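PDB 1WOL: HEPN domain-containing protein from Sulfolobus tokodaii, which is of unknown function but belongs to the HEPN family, a group of small all-helical domains. Local coordinates for residues A[22-31]-A[98-107]; A[37-48]-A[113-122]. All coordinates share one frame; numbering follows the deposited sequence.

Interaction 1: A[22-31]-A[98-107]; sequences KSGGYYELAC and YTERDADECI. With TBU (tertiary-butyl alcohol), chain B.
Cys31 and Cys106 hold their sulfurs at an awkward separation: SG to SG is 2.6 Å, long for a formed disulfide and short for two thiols in ordinary contact. A disulfide between these cysteines is known in this protein, so the spacing may reflect a mixture of bonded and open states, and the exact sulfur positions are doubtful. Cys31 SG also lies at the edge of the Tyr98 ring, while Phe75 and Leu76 of helix 67-77 cover Cys106.

Tyr98 spreads one ring face over the aliphatic root of Glu28, whose CB stands 3.6 Å from the ring centroid in a CH-pi contact. Farther out, Glu28 CG lies 3.8 Å from C2 of the bound tertiary-butyl alcohol. Next to this the Tyr27 ring is sandwiched: Gly25 O sits over one face and Glu100 CA over the other, 3.7 Å from the centroid and only 2° off the ring normal.

In the HEPN helical bundle, helices 27-48 and 100-120 begin side by side here, running parallel with local axes 14° apart, close enough for Ala30 CB to meet Ala103 CB at 3.9 Å. A Schellman motif at Gly25 ends helix 4-23, Tyr26 N-caps the next helix, and Thr99 and Asp102 form a capping box on the partner.

On the partly exposed side, Lys22 sits as a knob among Glu100, Ala103, Asp104 and Ile107. Its CG lies opposite the backbone N (chi1 167°) and the rest of the chain is extended, carrying NZ to Asp104 OD1 at 2.6 Å, a salt bridge made on the syn side of the carboxylate. One water links Lys22 NZ to Glu100 OE1; a second joins Lys22 O and Tyr27 OH, with a weak bond to Glu100 OE1.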
loop_
_atom_site.group_PDB
_atom_site.type_symbol
_atom_site.label_atom_id
_atom_site.label_comp_id
_atom_site.label_asym_id
_atom_site.label_seq_id
_atom_site.Cartn_x
_atom_site.Cartn_y
_atom_site.Cartn_z
ATOM N N LYS A 22 -13.338 -0.324 5.459
ATOM C CA LYS A 22 -13.849 -1.772 5.538
ATOM C C LYS A 22 -15.051 -1.789 6.464
ATOM O O LYS A 22 -16.047 -2.484 6.179
ATOM C CB LYS A 22 -12.677 -2.630 6.061
ATOM C CG LYS A 22 -13.271 -4.004 6.449
ATOM C CD LYS A 22 -12.216 -4.863 7.071
ATOM C CE LYS A 22 -13.057 -6.066 7.728
ATOM N NZ LYS A 22 -12.224 -7.064 8.379
ATOM N N SER A 23 -14.998 -1.053 7.573
ATOM C CA SER A 23 -16.175 -1.051 8.503
ATOM C C SER A 23 -17.392 -0.571 7.896
ATOM O O SER A 23 -18.505 -1.023 8.258
ATOM C CB SER A 23 -15.758 -0.189 9.713
ATOM O OG SER A 23 -16.795 -0.197 10.699
ATOM N N GLY A 24 -17.304 0.288 6.914
ATOM C CA GLY A 24 -18.470 0.787 6.209
ATOM C C GLY A 24 -18.960 -0.079 5.005
ATOM O O GLY A 24 -19.933 0.255 4.302
ATOM N N GLY A 25 -18.201 -1.164 4.748
ATOM C CA GLY A 25 -18.482 -2.033 3.603
ATOM C C GLY A 25 -17.808 -1.574 2.326
ATOM O O GLY A 25 -18.092 -2.098 1.174
ATOM N N TYR A 26 -16.868 -0.629 2.403
ATOM C CA TYR A 26 -16.306 -0.064 1.191
ATOM C C TYR A 26 -15.011 -0.702 0.839
ATOM O O TYR A 26 -13.909 -0.159 1.062
ATOM C CB TYR A 26 -16.176 1.468 1.324
ATOM C CG TYR A 26 -17.492 2.163 1.685
ATOM C CD1 TYR A 26 -17.606 2.842 2.909
ATOM C CD2 TYR A 26 -18.537 2.113 0.834
ATOM C CE1 TYR A 26 -18.847 3.521 3.251
ATOM C CE2 TYR A 26 -19.796 2.724 1.152
ATOM C CZ TYR A 26 -19.868 3.418 2.372
ATOM O OH TYR A 26 -21.101 3.997 2.750
ATOM N N TYR A 27 -15.150 -1.935 0.349
ATOM C CA TYR A 27 -13.912 -2.766 0.238
ATOM C C TYR A 27 -12.943 -2.348 -0.809
ATOM O O TYR A 27 -11.700 -2.498 -0.576
ATOM C CB TYR A 27 -14.352 -4.285 0.065
ATOM C CG TYR A 27 -15.273 -4.714 1.159
ATOM C CD1 TYR A 27 -16.485 -5.410 0.819
ATOM C CD2 TYR A 27 -15.045 -4.479 2.507
ATOM C CE1 TYR A 27 -17.388 -5.834 1.780
ATOM C CE2 TYR A 27 -15.993 -4.841 3.486
ATOM C CZ TYR A 27 -17.171 -5.550 3.089
ATOM O OH TYR A 27 -18.029 -5.979 4.105
ATOM N N GLU A 28 -13.406 -1.829 -1.960
ATOM C CA GLU A 28 -12.450 -1.354 -2.906
ATOM C C GLU A 28 -11.652 -0.150 -2.390
ATOM O O GLU A 28 -10.467 0.035 -2.676
ATOM C CB GLU A 28 -13.176 -1.022 -4.219
ATOM C CG GLU A 28 -13.733 0.474 -4.376
ATOM C CD GLU A 28 -14.837 0.832 -3.388
ATOM O OE1 GLU A 28 -15.369 1.974 -3.693
ATOM O OE2 GLU A 28 -15.197 0.123 -2.476
ATOM N N LEU A 29 -12.347 0.672 -1.574
ATOM C CA LEU A 29 -11.676 1.814 -0.936
ATOM C C LEU A 29 -10.629 1.308 0.072
ATOM O O LEU A 29 -9.594 1.911 0.139
ATOM C CB LEU A 29 -12.798 2.689 -0.319
ATOM C CG LEU A 29 -12.224 4.001 0.347
ATOM C CD1 LEU A 29 -11.390 4.823 -0.582
ATOM C CD2 LEU A 29 -13.412 4.762 0.951
ATOM N N ALA A 30 -11.048 0.404 0.894
ATOM C CA ALA A 30 -10.058 -0.145 1.849
ATOM C C ALA A 30 -8.832 -0.668 1.079
ATOM O O ALA A 30 -7.656 -0.445 1.544
ATOM C CB ALA A 30 -10.705 -1.310 2.528
ATOM N N CYS A 31 -9.018 -1.272 -0.105
ATOM C CA CYS A 31 -7.816 -1.789 -0.857
ATOM C C CYS A 31 -6.995 -0.701 -1.421
ATOM O O CYS A 31 -5.786 -0.690 -1.394
ATOM C CB CYS A 31 -8.293 -2.688 -2.013
ATOM S SG CYS A 31 -8.698 -4.364 -1.318
ATOM N N TYR A 98 -15.544 -6.212 -5.326
ATOM C CA TYR A 98 -14.607 -6.457 -4.233
ATOM C C TYR A 98 -15.312 -7.085 -3.052
ATOM O O TYR A 98 -16.539 -6.936 -2.875
ATOM C CB TYR A 98 -13.994 -5.119 -3.757
ATOM C CG TYR A 98 -12.882 -4.632 -4.572
ATOM C CD1 TYR A 98 -13.095 -4.087 -5.838
ATOM C CD2 TYR A 98 -11.587 -4.704 -4.094
ATOM C CE1 TYR A 98 -12.021 -3.604 -6.598
ATOM C CE2 TYR A 98 -10.554 -4.232 -4.874
ATOM C CZ TYR A 98 -10.786 -3.696 -6.104
ATOM O OH TYR A 98 -9.759 -3.180 -6.807
ATOM N N THR A 99 -14.562 -7.792 -2.193
ATOM C CA THR A 99 -15.152 -8.497 -1.063
ATOM C C THR A 99 -14.434 -8.202 0.206
ATOM O O THR A 99 -13.342 -7.567 0.173
ATOM C CB THR A 99 -14.973 -10.051 -1.200
ATOM O OG1 THR A 99 -13.578 -10.362 -1.291
ATOM C CG2 THR A 99 -15.662 -10.421 -2.551
ATOM N N GLU A 100 -15.048 -8.630 1.270
ATOM C CA GLU A 100 -14.448 -8.322 2.586
ATOM C C GLU A 100 -13.032 -9.038 2.691
ATOM O O GLU A 100 -12.070 -8.516 3.244
ATOM C CB GLU A 100 -15.396 -8.812 3.699
ATOM C CG GLU A 100 -14.920 -8.365 5.098
ATOM C CD GLU A 100 -16.084 -8.500 6.118
ATOM O OE1 GLU A 100 -15.970 -7.924 7.201
ATOM O OE2 GLU A 100 -17.125 -9.163 5.791
ATOM N N ARG A 101 -12.879 -10.260 2.127
ATOM C CA ARG A 101 -11.558 -10.882 2.131
ATOM C C ARG A 101 -10.509 -10.034 1.438
ATOM O O ARG A 101 -9.402 -9.945 1.912
ATOM C CB ARG A 101 -11.640 -12.269 1.477
ATOM C CG ARG A 101 -10.243 -12.872 1.230
ATOM C CD ARG A 101 -10.328 -14.350 0.727
ATOM N NE ARG A 101 -10.736 -14.408 -0.678
ATOM C CZ ARG A 101 -9.970 -14.179 -1.694
ATOM N NH1 ARG A 101 -8.683 -13.848 -1.596
ATOM N NH2 ARG A 101 -10.494 -14.240 -2.914
ATOM N N ASP A 102 -10.844 -9.316 0.333
ATOM C CA ASP A 102 -9.875 -8.517 -0.349
ATOM C C ASP A 102 -9.490 -7.409 0.625
ATOM O O ASP A 102 -8.333 -7.107 0.708
ATOM C CB ASP A 102 -10.539 -7.798 -1.550
ATOM C CG ASP A 102 -11.048 -8.765 -2.624
ATOM O OD1 ASP A 102 -11.982 -8.287 -3.385
ATOM O OD2 ASP A 102 -10.491 -9.882 -2.778
ATOM N N ALA A 103 -10.464 -6.799 1.288
ATOM C CA ALA A 103 -10.075 -5.743 2.243
ATOM C C ALA A 103 -9.132 -6.242 3.306
ATOM O O ALA A 103 -8.154 -5.560 3.620
ATOM C CB ALA A 103 -11.350 -5.171 2.814
ATOM N N ASP A 104 -9.463 -7.416 3.852
ATOM C CA ASP A 104 -8.529 -7.963 4.845
ATOM C C ASP A 104 -7.186 -8.215 4.274
ATOM O O ASP A 104 -6.167 -7.888 4.921
ATOM C CB ASP A 104 -9.055 -9.339 5.446
ATOM C CG ASP A 104 -10.251 -9.175 6.266
ATOM O OD1 ASP A 104 -10.741 -8.054 6.530
ATOM O OD2 ASP A 104 -10.769 -10.269 6.693
ATOM N N GLU A 105 -7.045 -8.819 3.095
ATOM C CA GLU A 105 -5.690 -9.106 2.554
ATOM C C GLU A 105 -4.946 -7.819 2.240
ATOM O O GLU A 105 -3.727 -7.721 2.463
ATOM C CB GLU A 105 -5.854 -9.926 1.253
ATOM C CG GLU A 105 -6.382 -11.313 1.634
ATOM C CD GLU A 105 -6.528 -12.252 0.390
ATOM O OE1 GLU A 105 -6.282 -11.814 -0.738
ATOM O OE2 GLU A 105 -6.909 -13.418 0.719
ATOM N N CYS A 106 -5.634 -6.853 1.719
ATOM C CA CYS A 106 -4.964 -5.566 1.416
ATOM C C CYS A 106 -4.594 -4.865 2.752
ATOM O O CYS A 106 -3.413 -4.406 2.826
ATOM C CB CYS A 106 -5.940 -4.598 0.742
ATOM S SG CYS A 106 -6.204 -5.129 -1.050
ATOM N N ILE A 107 -5.460 -4.747 3.754
ATOM C CA ILE A 107 -5.121 -4.054 4.995
ATOM C C ILE A 107 -3.918 -4.796 5.620
ATOM O O ILE A 107 -2.992 -4.135 6.101
ATOM C CB ILE A 107 -6.328 -4.034 5.891
ATOM C CG1 ILE A 107 -7.301 -2.925 5.334
ATOM C CG2 ILE A 107 -5.894 -3.608 7.337
ATOM C CD1 ILE A 107 -8.736 -3.027 5.987
HETATM O O TBU B . -11.980 5.777 -5.054
HETATM C C TBU B . -11.521 4.519 -5.639
HETATM C C1 TBU B . -12.621 4.126 -6.613
HETATM C C2 TBU B . -11.333 3.436 -4.523
HETATM C C3 TBU B . -10.231 4.792 -6.278
HETATM O O HOH W 1 -14.305 -8.892 9.220
HETATM O O HOH W 2 -17.419 -5.228 6.599
HETATM O O HOH W 3 -9.304 -0.226 -5.355
#

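Interaction 2: A[37-48]-A[113-122]; sequences CAEKAVKGLLQF and ILNWVKGQIK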
loop_
_atom_site.group_PDB
_atom_site.type_symbol
_atom_site.label_atom_id
_atom_site.label_comp_id
_atom_site.label_asym_id
_atom_site.label_seq_id
_atom_site.Cartn_x
_atom_site.Cartn_y
_atom_site.Cartn_z
ATOM N N CYS A 37 -1.122 3.362 1.919
ATOM C CA CYS A 37 -0.381 3.167 3.108
ATOM C C CYS A 37 1.031 2.602 2.796
ATOM O O CYS A 37 2.011 3.174 3.299
ATOM C CB CYS A 37 -1.203 2.226 4.036
ATOM S SG CYS A 37 -0.158 1.712 5.506
ATOM N N ALA A 38 1.053 1.514 2.055
ATOM C CA ALA A 38 2.353 0.851 1.786
ATOM C C ALA A 38 3.268 1.762 1.003
ATOM O O ALA A 38 4.471 1.858 1.333
ATOM C CB ALA A 38 2.062 -0.487 1.062
ATOM N N GLU A 39 2.672 2.396 -0.044
ATOM C CA GLU A 39 3.509 3.308 -0.888
ATOM C C GLU A 39 4.095 4.448 -0.022
ATOM O O GLU A 39 5.298 4.749 -0.131
ATOM C CB GLU A 39 2.637 3.891 -2.057
ATOM C CG GLU A 39 3.615 4.744 -3.001
ATOM C CD GLU A 39 2.896 5.634 -3.978
ATOM O OE1 GLU A 39 1.688 5.417 -4.291
ATOM O OE2 GLU A 39 3.604 6.573 -4.459
ATOM N N LYS A 40 3.351 5.117 0.836
ATOM C CA LYS A 40 3.867 6.173 1.663
ATOM C C LYS A 40 4.930 5.670 2.631
ATOM O O LYS A 40 5.959 6.331 2.855
ATOM C CB LYS A 40 2.742 6.915 2.358
ATOM C CG LYS A 40 1.861 7.943 1.479
ATOM C CD LYS A 40 1.755 7.892 -0.022
ATOM C CE LYS A 40 0.962 9.061 -0.533
ATOM N NZ LYS A 40 1.067 8.928 -1.955
ATOM N N ALA A 41 4.696 4.533 3.258
ATOM C CA ALA A 41 5.715 3.951 4.166
ATOM C C ALA A 41 7.019 3.660 3.448
ATOM O O ALA A 41 8.015 4.031 4.031
ATOM C CB ALA A 41 5.120 2.629 4.699
ATOM N N VAL A 42 6.961 3.074 2.271
ATOM C CA VAL A 42 8.207 2.725 1.522
ATOM C C VAL A 42 8.831 4.022 1.078
ATOM O O VAL A 42 10.054 4.128 1.216
ATOM C CB VAL A 42 7.892 1.779 0.434
ATOM C CG1 VAL A 42 9.113 1.582 -0.457
ATOM C CG2 VAL A 42 7.540 0.423 1.104
ATOM N N LYS A 43 8.039 5.053 0.739
ATOM C CA LYS A 43 8.800 6.311 0.384
ATOM C C LYS A 43 9.452 6.961 1.611
ATOM O O LYS A 43 10.568 7.671 1.484
ATOM C CB LYS A 43 7.777 7.304 -0.310
ATOM C CG LYS A 43 7.697 6.954 -1.754
ATOM C CD LYS A 43 6.676 7.642 -2.579
ATOM C CE LYS A 43 6.906 7.401 -4.075
ATOM N NZ LYS A 43 5.579 7.731 -4.807
ATOM N N GLY A 44 8.865 6.784 2.768
ATOM C CA GLY A 44 9.401 7.227 4.015
ATOM C C GLY A 44 10.753 6.508 4.257
ATOM O O GLY A 44 11.719 7.090 4.701
ATOM N N LEU A 45 10.705 5.191 4.053
ATOM C CA LEU A 45 11.973 4.410 4.255
ATOM C C LEU A 45 13.055 4.868 3.270
ATOM O O LEU A 45 14.244 5.009 3.655
ATOM C CB LEU A 45 11.691 2.929 3.987
ATOM C CG LEU A 45 12.923 1.981 4.079
ATOM C CD1 LEU A 45 13.385 1.961 5.469
ATOM C CD2 LEU A 45 12.494 0.620 3.485
ATOM N N LEU A 46 12.685 5.046 2.035
ATOM C CA LEU A 46 13.720 5.455 0.972
ATOM C C LEU A 46 14.291 6.782 1.370
ATOM O O LEU A 46 15.539 7.028 1.182
ATOM C CB LEU A 46 13.069 5.560 -0.337
ATOM C CG LEU A 46 13.212 4.332 -1.217
ATOM C CD1 LEU A 46 13.154 3.095 -0.369
ATOM C CD2 LEU A 46 12.209 4.434 -2.380
ATOM N N GLN A 47 13.477 7.691 1.908
ATOM C CA GLN A 47 14.042 8.959 2.321
ATOM C C GLN A 47 14.950 8.822 3.479
ATOM O O GLN A 47 16.019 9.509 3.525
ATOM C CB GLN A 47 12.927 10.009 2.686
ATOM C CG GLN A 47 13.457 11.445 2.819
ATOM C CD GLN A 47 12.313 12.517 2.765
ATOM O OE1 GLN A 47 11.380 12.489 1.925
ATOM N NE2 GLN A 47 12.426 13.464 3.640
ATOM N N PHE A 48 14.619 7.964 4.454
ATOM C CA PHE A 48 15.428 7.782 5.637
ATOM C C PHE A 48 16.760 7.202 5.213
ATOM O O PHE A 48 17.810 7.508 5.872
ATOM C CB PHE A 48 14.748 6.794 6.576
ATOM C CG PHE A 48 15.580 6.381 7.766
ATOM C CD1 PHE A 48 15.623 7.158 8.978
ATOM C CD2 PHE A 48 16.318 5.200 7.660
ATOM C CE1 PHE A 48 16.447 6.714 10.059
ATOM C CE2 PHE A 48 17.153 4.725 8.762
ATOM C CZ PHE A 48 17.194 5.506 9.932
ATOM N N ILE A 113 3.823 -4.232 5.583
ATOM C CA ILE A 113 4.838 -3.285 5.047
ATOM C C ILE A 113 5.096 -2.124 5.938
ATOM O O ILE A 113 6.283 -1.786 6.134
ATOM C CB ILE A 113 4.440 -2.890 3.625
ATOM C CG1 ILE A 113 4.506 -4.081 2.718
ATOM C CG2 ILE A 113 5.334 -1.678 3.119
ATOM C CD1 ILE A 113 3.877 -3.880 1.276
ATOM N N LEU A 114 4.089 -1.516 6.562
ATOM C CA LEU A 114 4.265 -0.415 7.447
ATOM C C LEU A 114 5.094 -0.835 8.666
ATOM O O LEU A 114 5.993 -0.094 9.052
ATOM C CB LEU A 114 2.897 0.115 7.855
ATOM C CG LEU A 114 2.907 1.161 9.026
ATOM C CD1 LEU A 114 3.611 2.412 8.561
ATOM C CD2 LEU A 114 1.434 1.537 9.372
ATOM N N ASN A 115 4.848 -2.041 9.181
ATOM C CA ASN A 115 5.635 -2.422 10.409
ATOM C C ASN A 115 7.055 -2.723 9.982
ATOM O O ASN A 115 8.002 -2.482 10.837
ATOM C CB ASN A 115 5.105 -3.732 11.020
ATOM C CG ASN A 115 3.840 -3.621 11.688
ATOM O OD1 ASN A 115 3.472 -2.602 12.136
ATOM N ND2 ASN A 115 3.163 -4.813 11.857
ATOM N N TRP A 116 7.242 -3.293 8.804
ATOM C CA TRP A 116 8.636 -3.675 8.338
ATOM C C TRP A 116 9.399 -2.356 8.109
ATOM O O TRP A 116 10.544 -2.194 8.501
ATOM C CB TRP A 116 8.472 -4.509 7.137
ATOM C CG TRP A 116 9.781 -4.751 6.430
ATOM C CD1 TRP A 116 10.774 -5.724 6.776
ATOM C CD2 TRP A 116 10.267 -4.092 5.268
ATOM N NE1 TRP A 116 11.813 -5.667 5.839
ATOM C CE2 TRP A 116 11.524 -4.696 4.910
ATOM C CE3 TRP A 116 9.748 -3.067 4.464
ATOM C CZ2 TRP A 116 12.273 -4.300 3.784
ATOM C CZ3 TRP A 116 10.499 -2.678 3.360
ATOM C CH2 TRP A 116 11.745 -3.290 3.026
ATOM N N VAL A 117 8.734 -1.327 7.572
ATOM C CA VAL A 117 9.434 -0.070 7.408
ATOM C C VAL A 117 9.720 0.528 8.765
ATOM O O VAL A 117 10.822 1.042 8.983
ATOM C CB VAL A 117 8.479 0.945 6.582
ATOM C CG1 VAL A 117 9.031 2.398 6.734
ATOM C CG2 VAL A 117 8.400 0.483 5.203
ATOM N N LYS A 118 8.783 0.548 9.725
ATOM C CA LYS A 118 9.004 1.191 11.014
ATOM C C LYS A 118 10.224 0.542 11.717
ATOM O O LYS A 118 11.026 1.254 12.371
ATOM C CB LYS A 118 7.733 1.170 11.822
ATOM C CG LYS A 118 6.754 2.202 11.253
ATOM C CD LYS A 118 5.447 2.090 12.001
ATOM C CE LYS A 118 5.295 2.843 13.252
ATOM N NZ LYS A 118 3.888 2.232 13.721
ATOM N N GLY A 119 10.362 -0.741 11.476
ATOM C CA GLY A 119 11.416 -1.476 12.165
ATOM C C GLY A 119 12.772 -1.002 11.695
ATOM O O GLY A 119 13.832 -1.250 12.371
ATOM N N GLN A 120 12.846 -0.408 10.540
ATOM C CA GLN A 120 14.134 -0.026 9.994
ATOM C C GLN A 120 14.511 1.385 10.210
ATOM O O GLN A 120 15.673 1.783 9.919
ATOM C CB GLN A 120 14.126 -0.279 8.509
ATOM C CG GLN A 120 14.057 -1.776 8.097
ATOM C CD GLN A 120 13.770 -1.924 6.644
ATOM O OE1 GLN A 120 12.556 -2.067 6.234
ATOM N NE2 GLN A 120 14.791 -1.929 5.794
ATOM N N ILE A 121 13.566 2.185 10.706
ATOM C CA ILE A 121 13.862 3.634 10.842
ATOM C C ILE A 121 14.296 3.599 12.293
ATOM O O ILE A 121 13.515 3.693 13.256
ATOM C CB ILE A 121 12.533 4.426 10.438
ATOM C CG1 ILE A 121 12.376 4.357 8.958
ATOM C CG2 ILE A 121 12.624 5.881 10.848
ATOM C CD1 ILE A 121 10.827 4.939 8.643
ATOM N N LYS A 122 15.614 3.321 12.332
ATOM C CA LYS A 122 16.525 3.031 13.470
ATOM C C LYS A 122 16.317 1.551 14.024
ATOM O O LYS A 122 15.351 1.394 14.827
ATOM C CB LYS A 122 16.344 4.057 14.559
ATOM C CG LYS A 122 17.361 5.186 14.466
ATOM C CD LYS A 122 17.006 6.185 13.339
ATOM C CE LYS A 122 17.550 7.614 13.683
ATOM N NZ LYS A 122 17.072 8.035 15.054
ATOM O OXT LYS A 122 17.028 0.547 13.650
#
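Val117 drives its CG1 methyl against the backbone of the neighbouring helix, 3.3 Å from Ala41 O, while its CG2 lies 4.0 Å from Ala41 CB. The local axes pass 9.0 Å apart at a crossing angle of 15°, a spacing to which the small Ala38 and Ala41 probably contribute. Beside Ala41, the gamma methyls of Val42 and Ile113 meet, CG2 to CG2 at 3.7 Å, the two side chains crossing obliquely, and Ala38 CB rests on the Ile113 methyls. Leu45 CB packs on Val117 CG1; with CG opposite the backbone N (chi1 177°), the branch carries CD2 to 3.9 Å from Trp116 CZ3. The interior of the HEPN helical bundle closes round this seam, with Ile8 and Leu15 of helix 4-23 touching Val117 and Leu114, and Ile69 of helix 67-77 touching Ile113 and Trp116.

Toward the C-terminus the packing passes to partly exposed and exposed residues. There Ile121, centre of an inverse gamma turn, sets its CA over one face of the Phe48 ring, 4.0 Å from the centroid. The exposed Lys122 crosses the edge of that ring with its aliphatic chain, CD lying 3.4 Å from Phe48 CE1. Were Phe48 an alanine, Ile121 and the Lys122 chain would lose the ring they lie against, and the chain end is likely to be freer to move. Since the contact is made almost wholly by hydrocarbon surfaces, its hold probably rests mainly on shape and burial, closest round Ala41 and Val117 and probably weaker at the partly exposed terminus.

In the fold
Interactions 1 and 2 both use helices 27-48 and 100-120, at different heights: the first where both begin, also taking in the end of helix 4-23, the second where both end. Their centres are 22 Å apart, on opposite sides of the chain's centre, and about 7 Å separates their nearest atoms. Along the chain the segments alternate, 22-31, 37-48, 98-107, 113-122, so one parallel helix pair is fastened twice, with helices 58-61 and 67-77 in the intervening chain. Residues of helix 4-23 also touch interaction 2, and helix 67-77 touches both. With both ends of the pair in contact, the two helices are probably held together along their length within a single HEPN bundle.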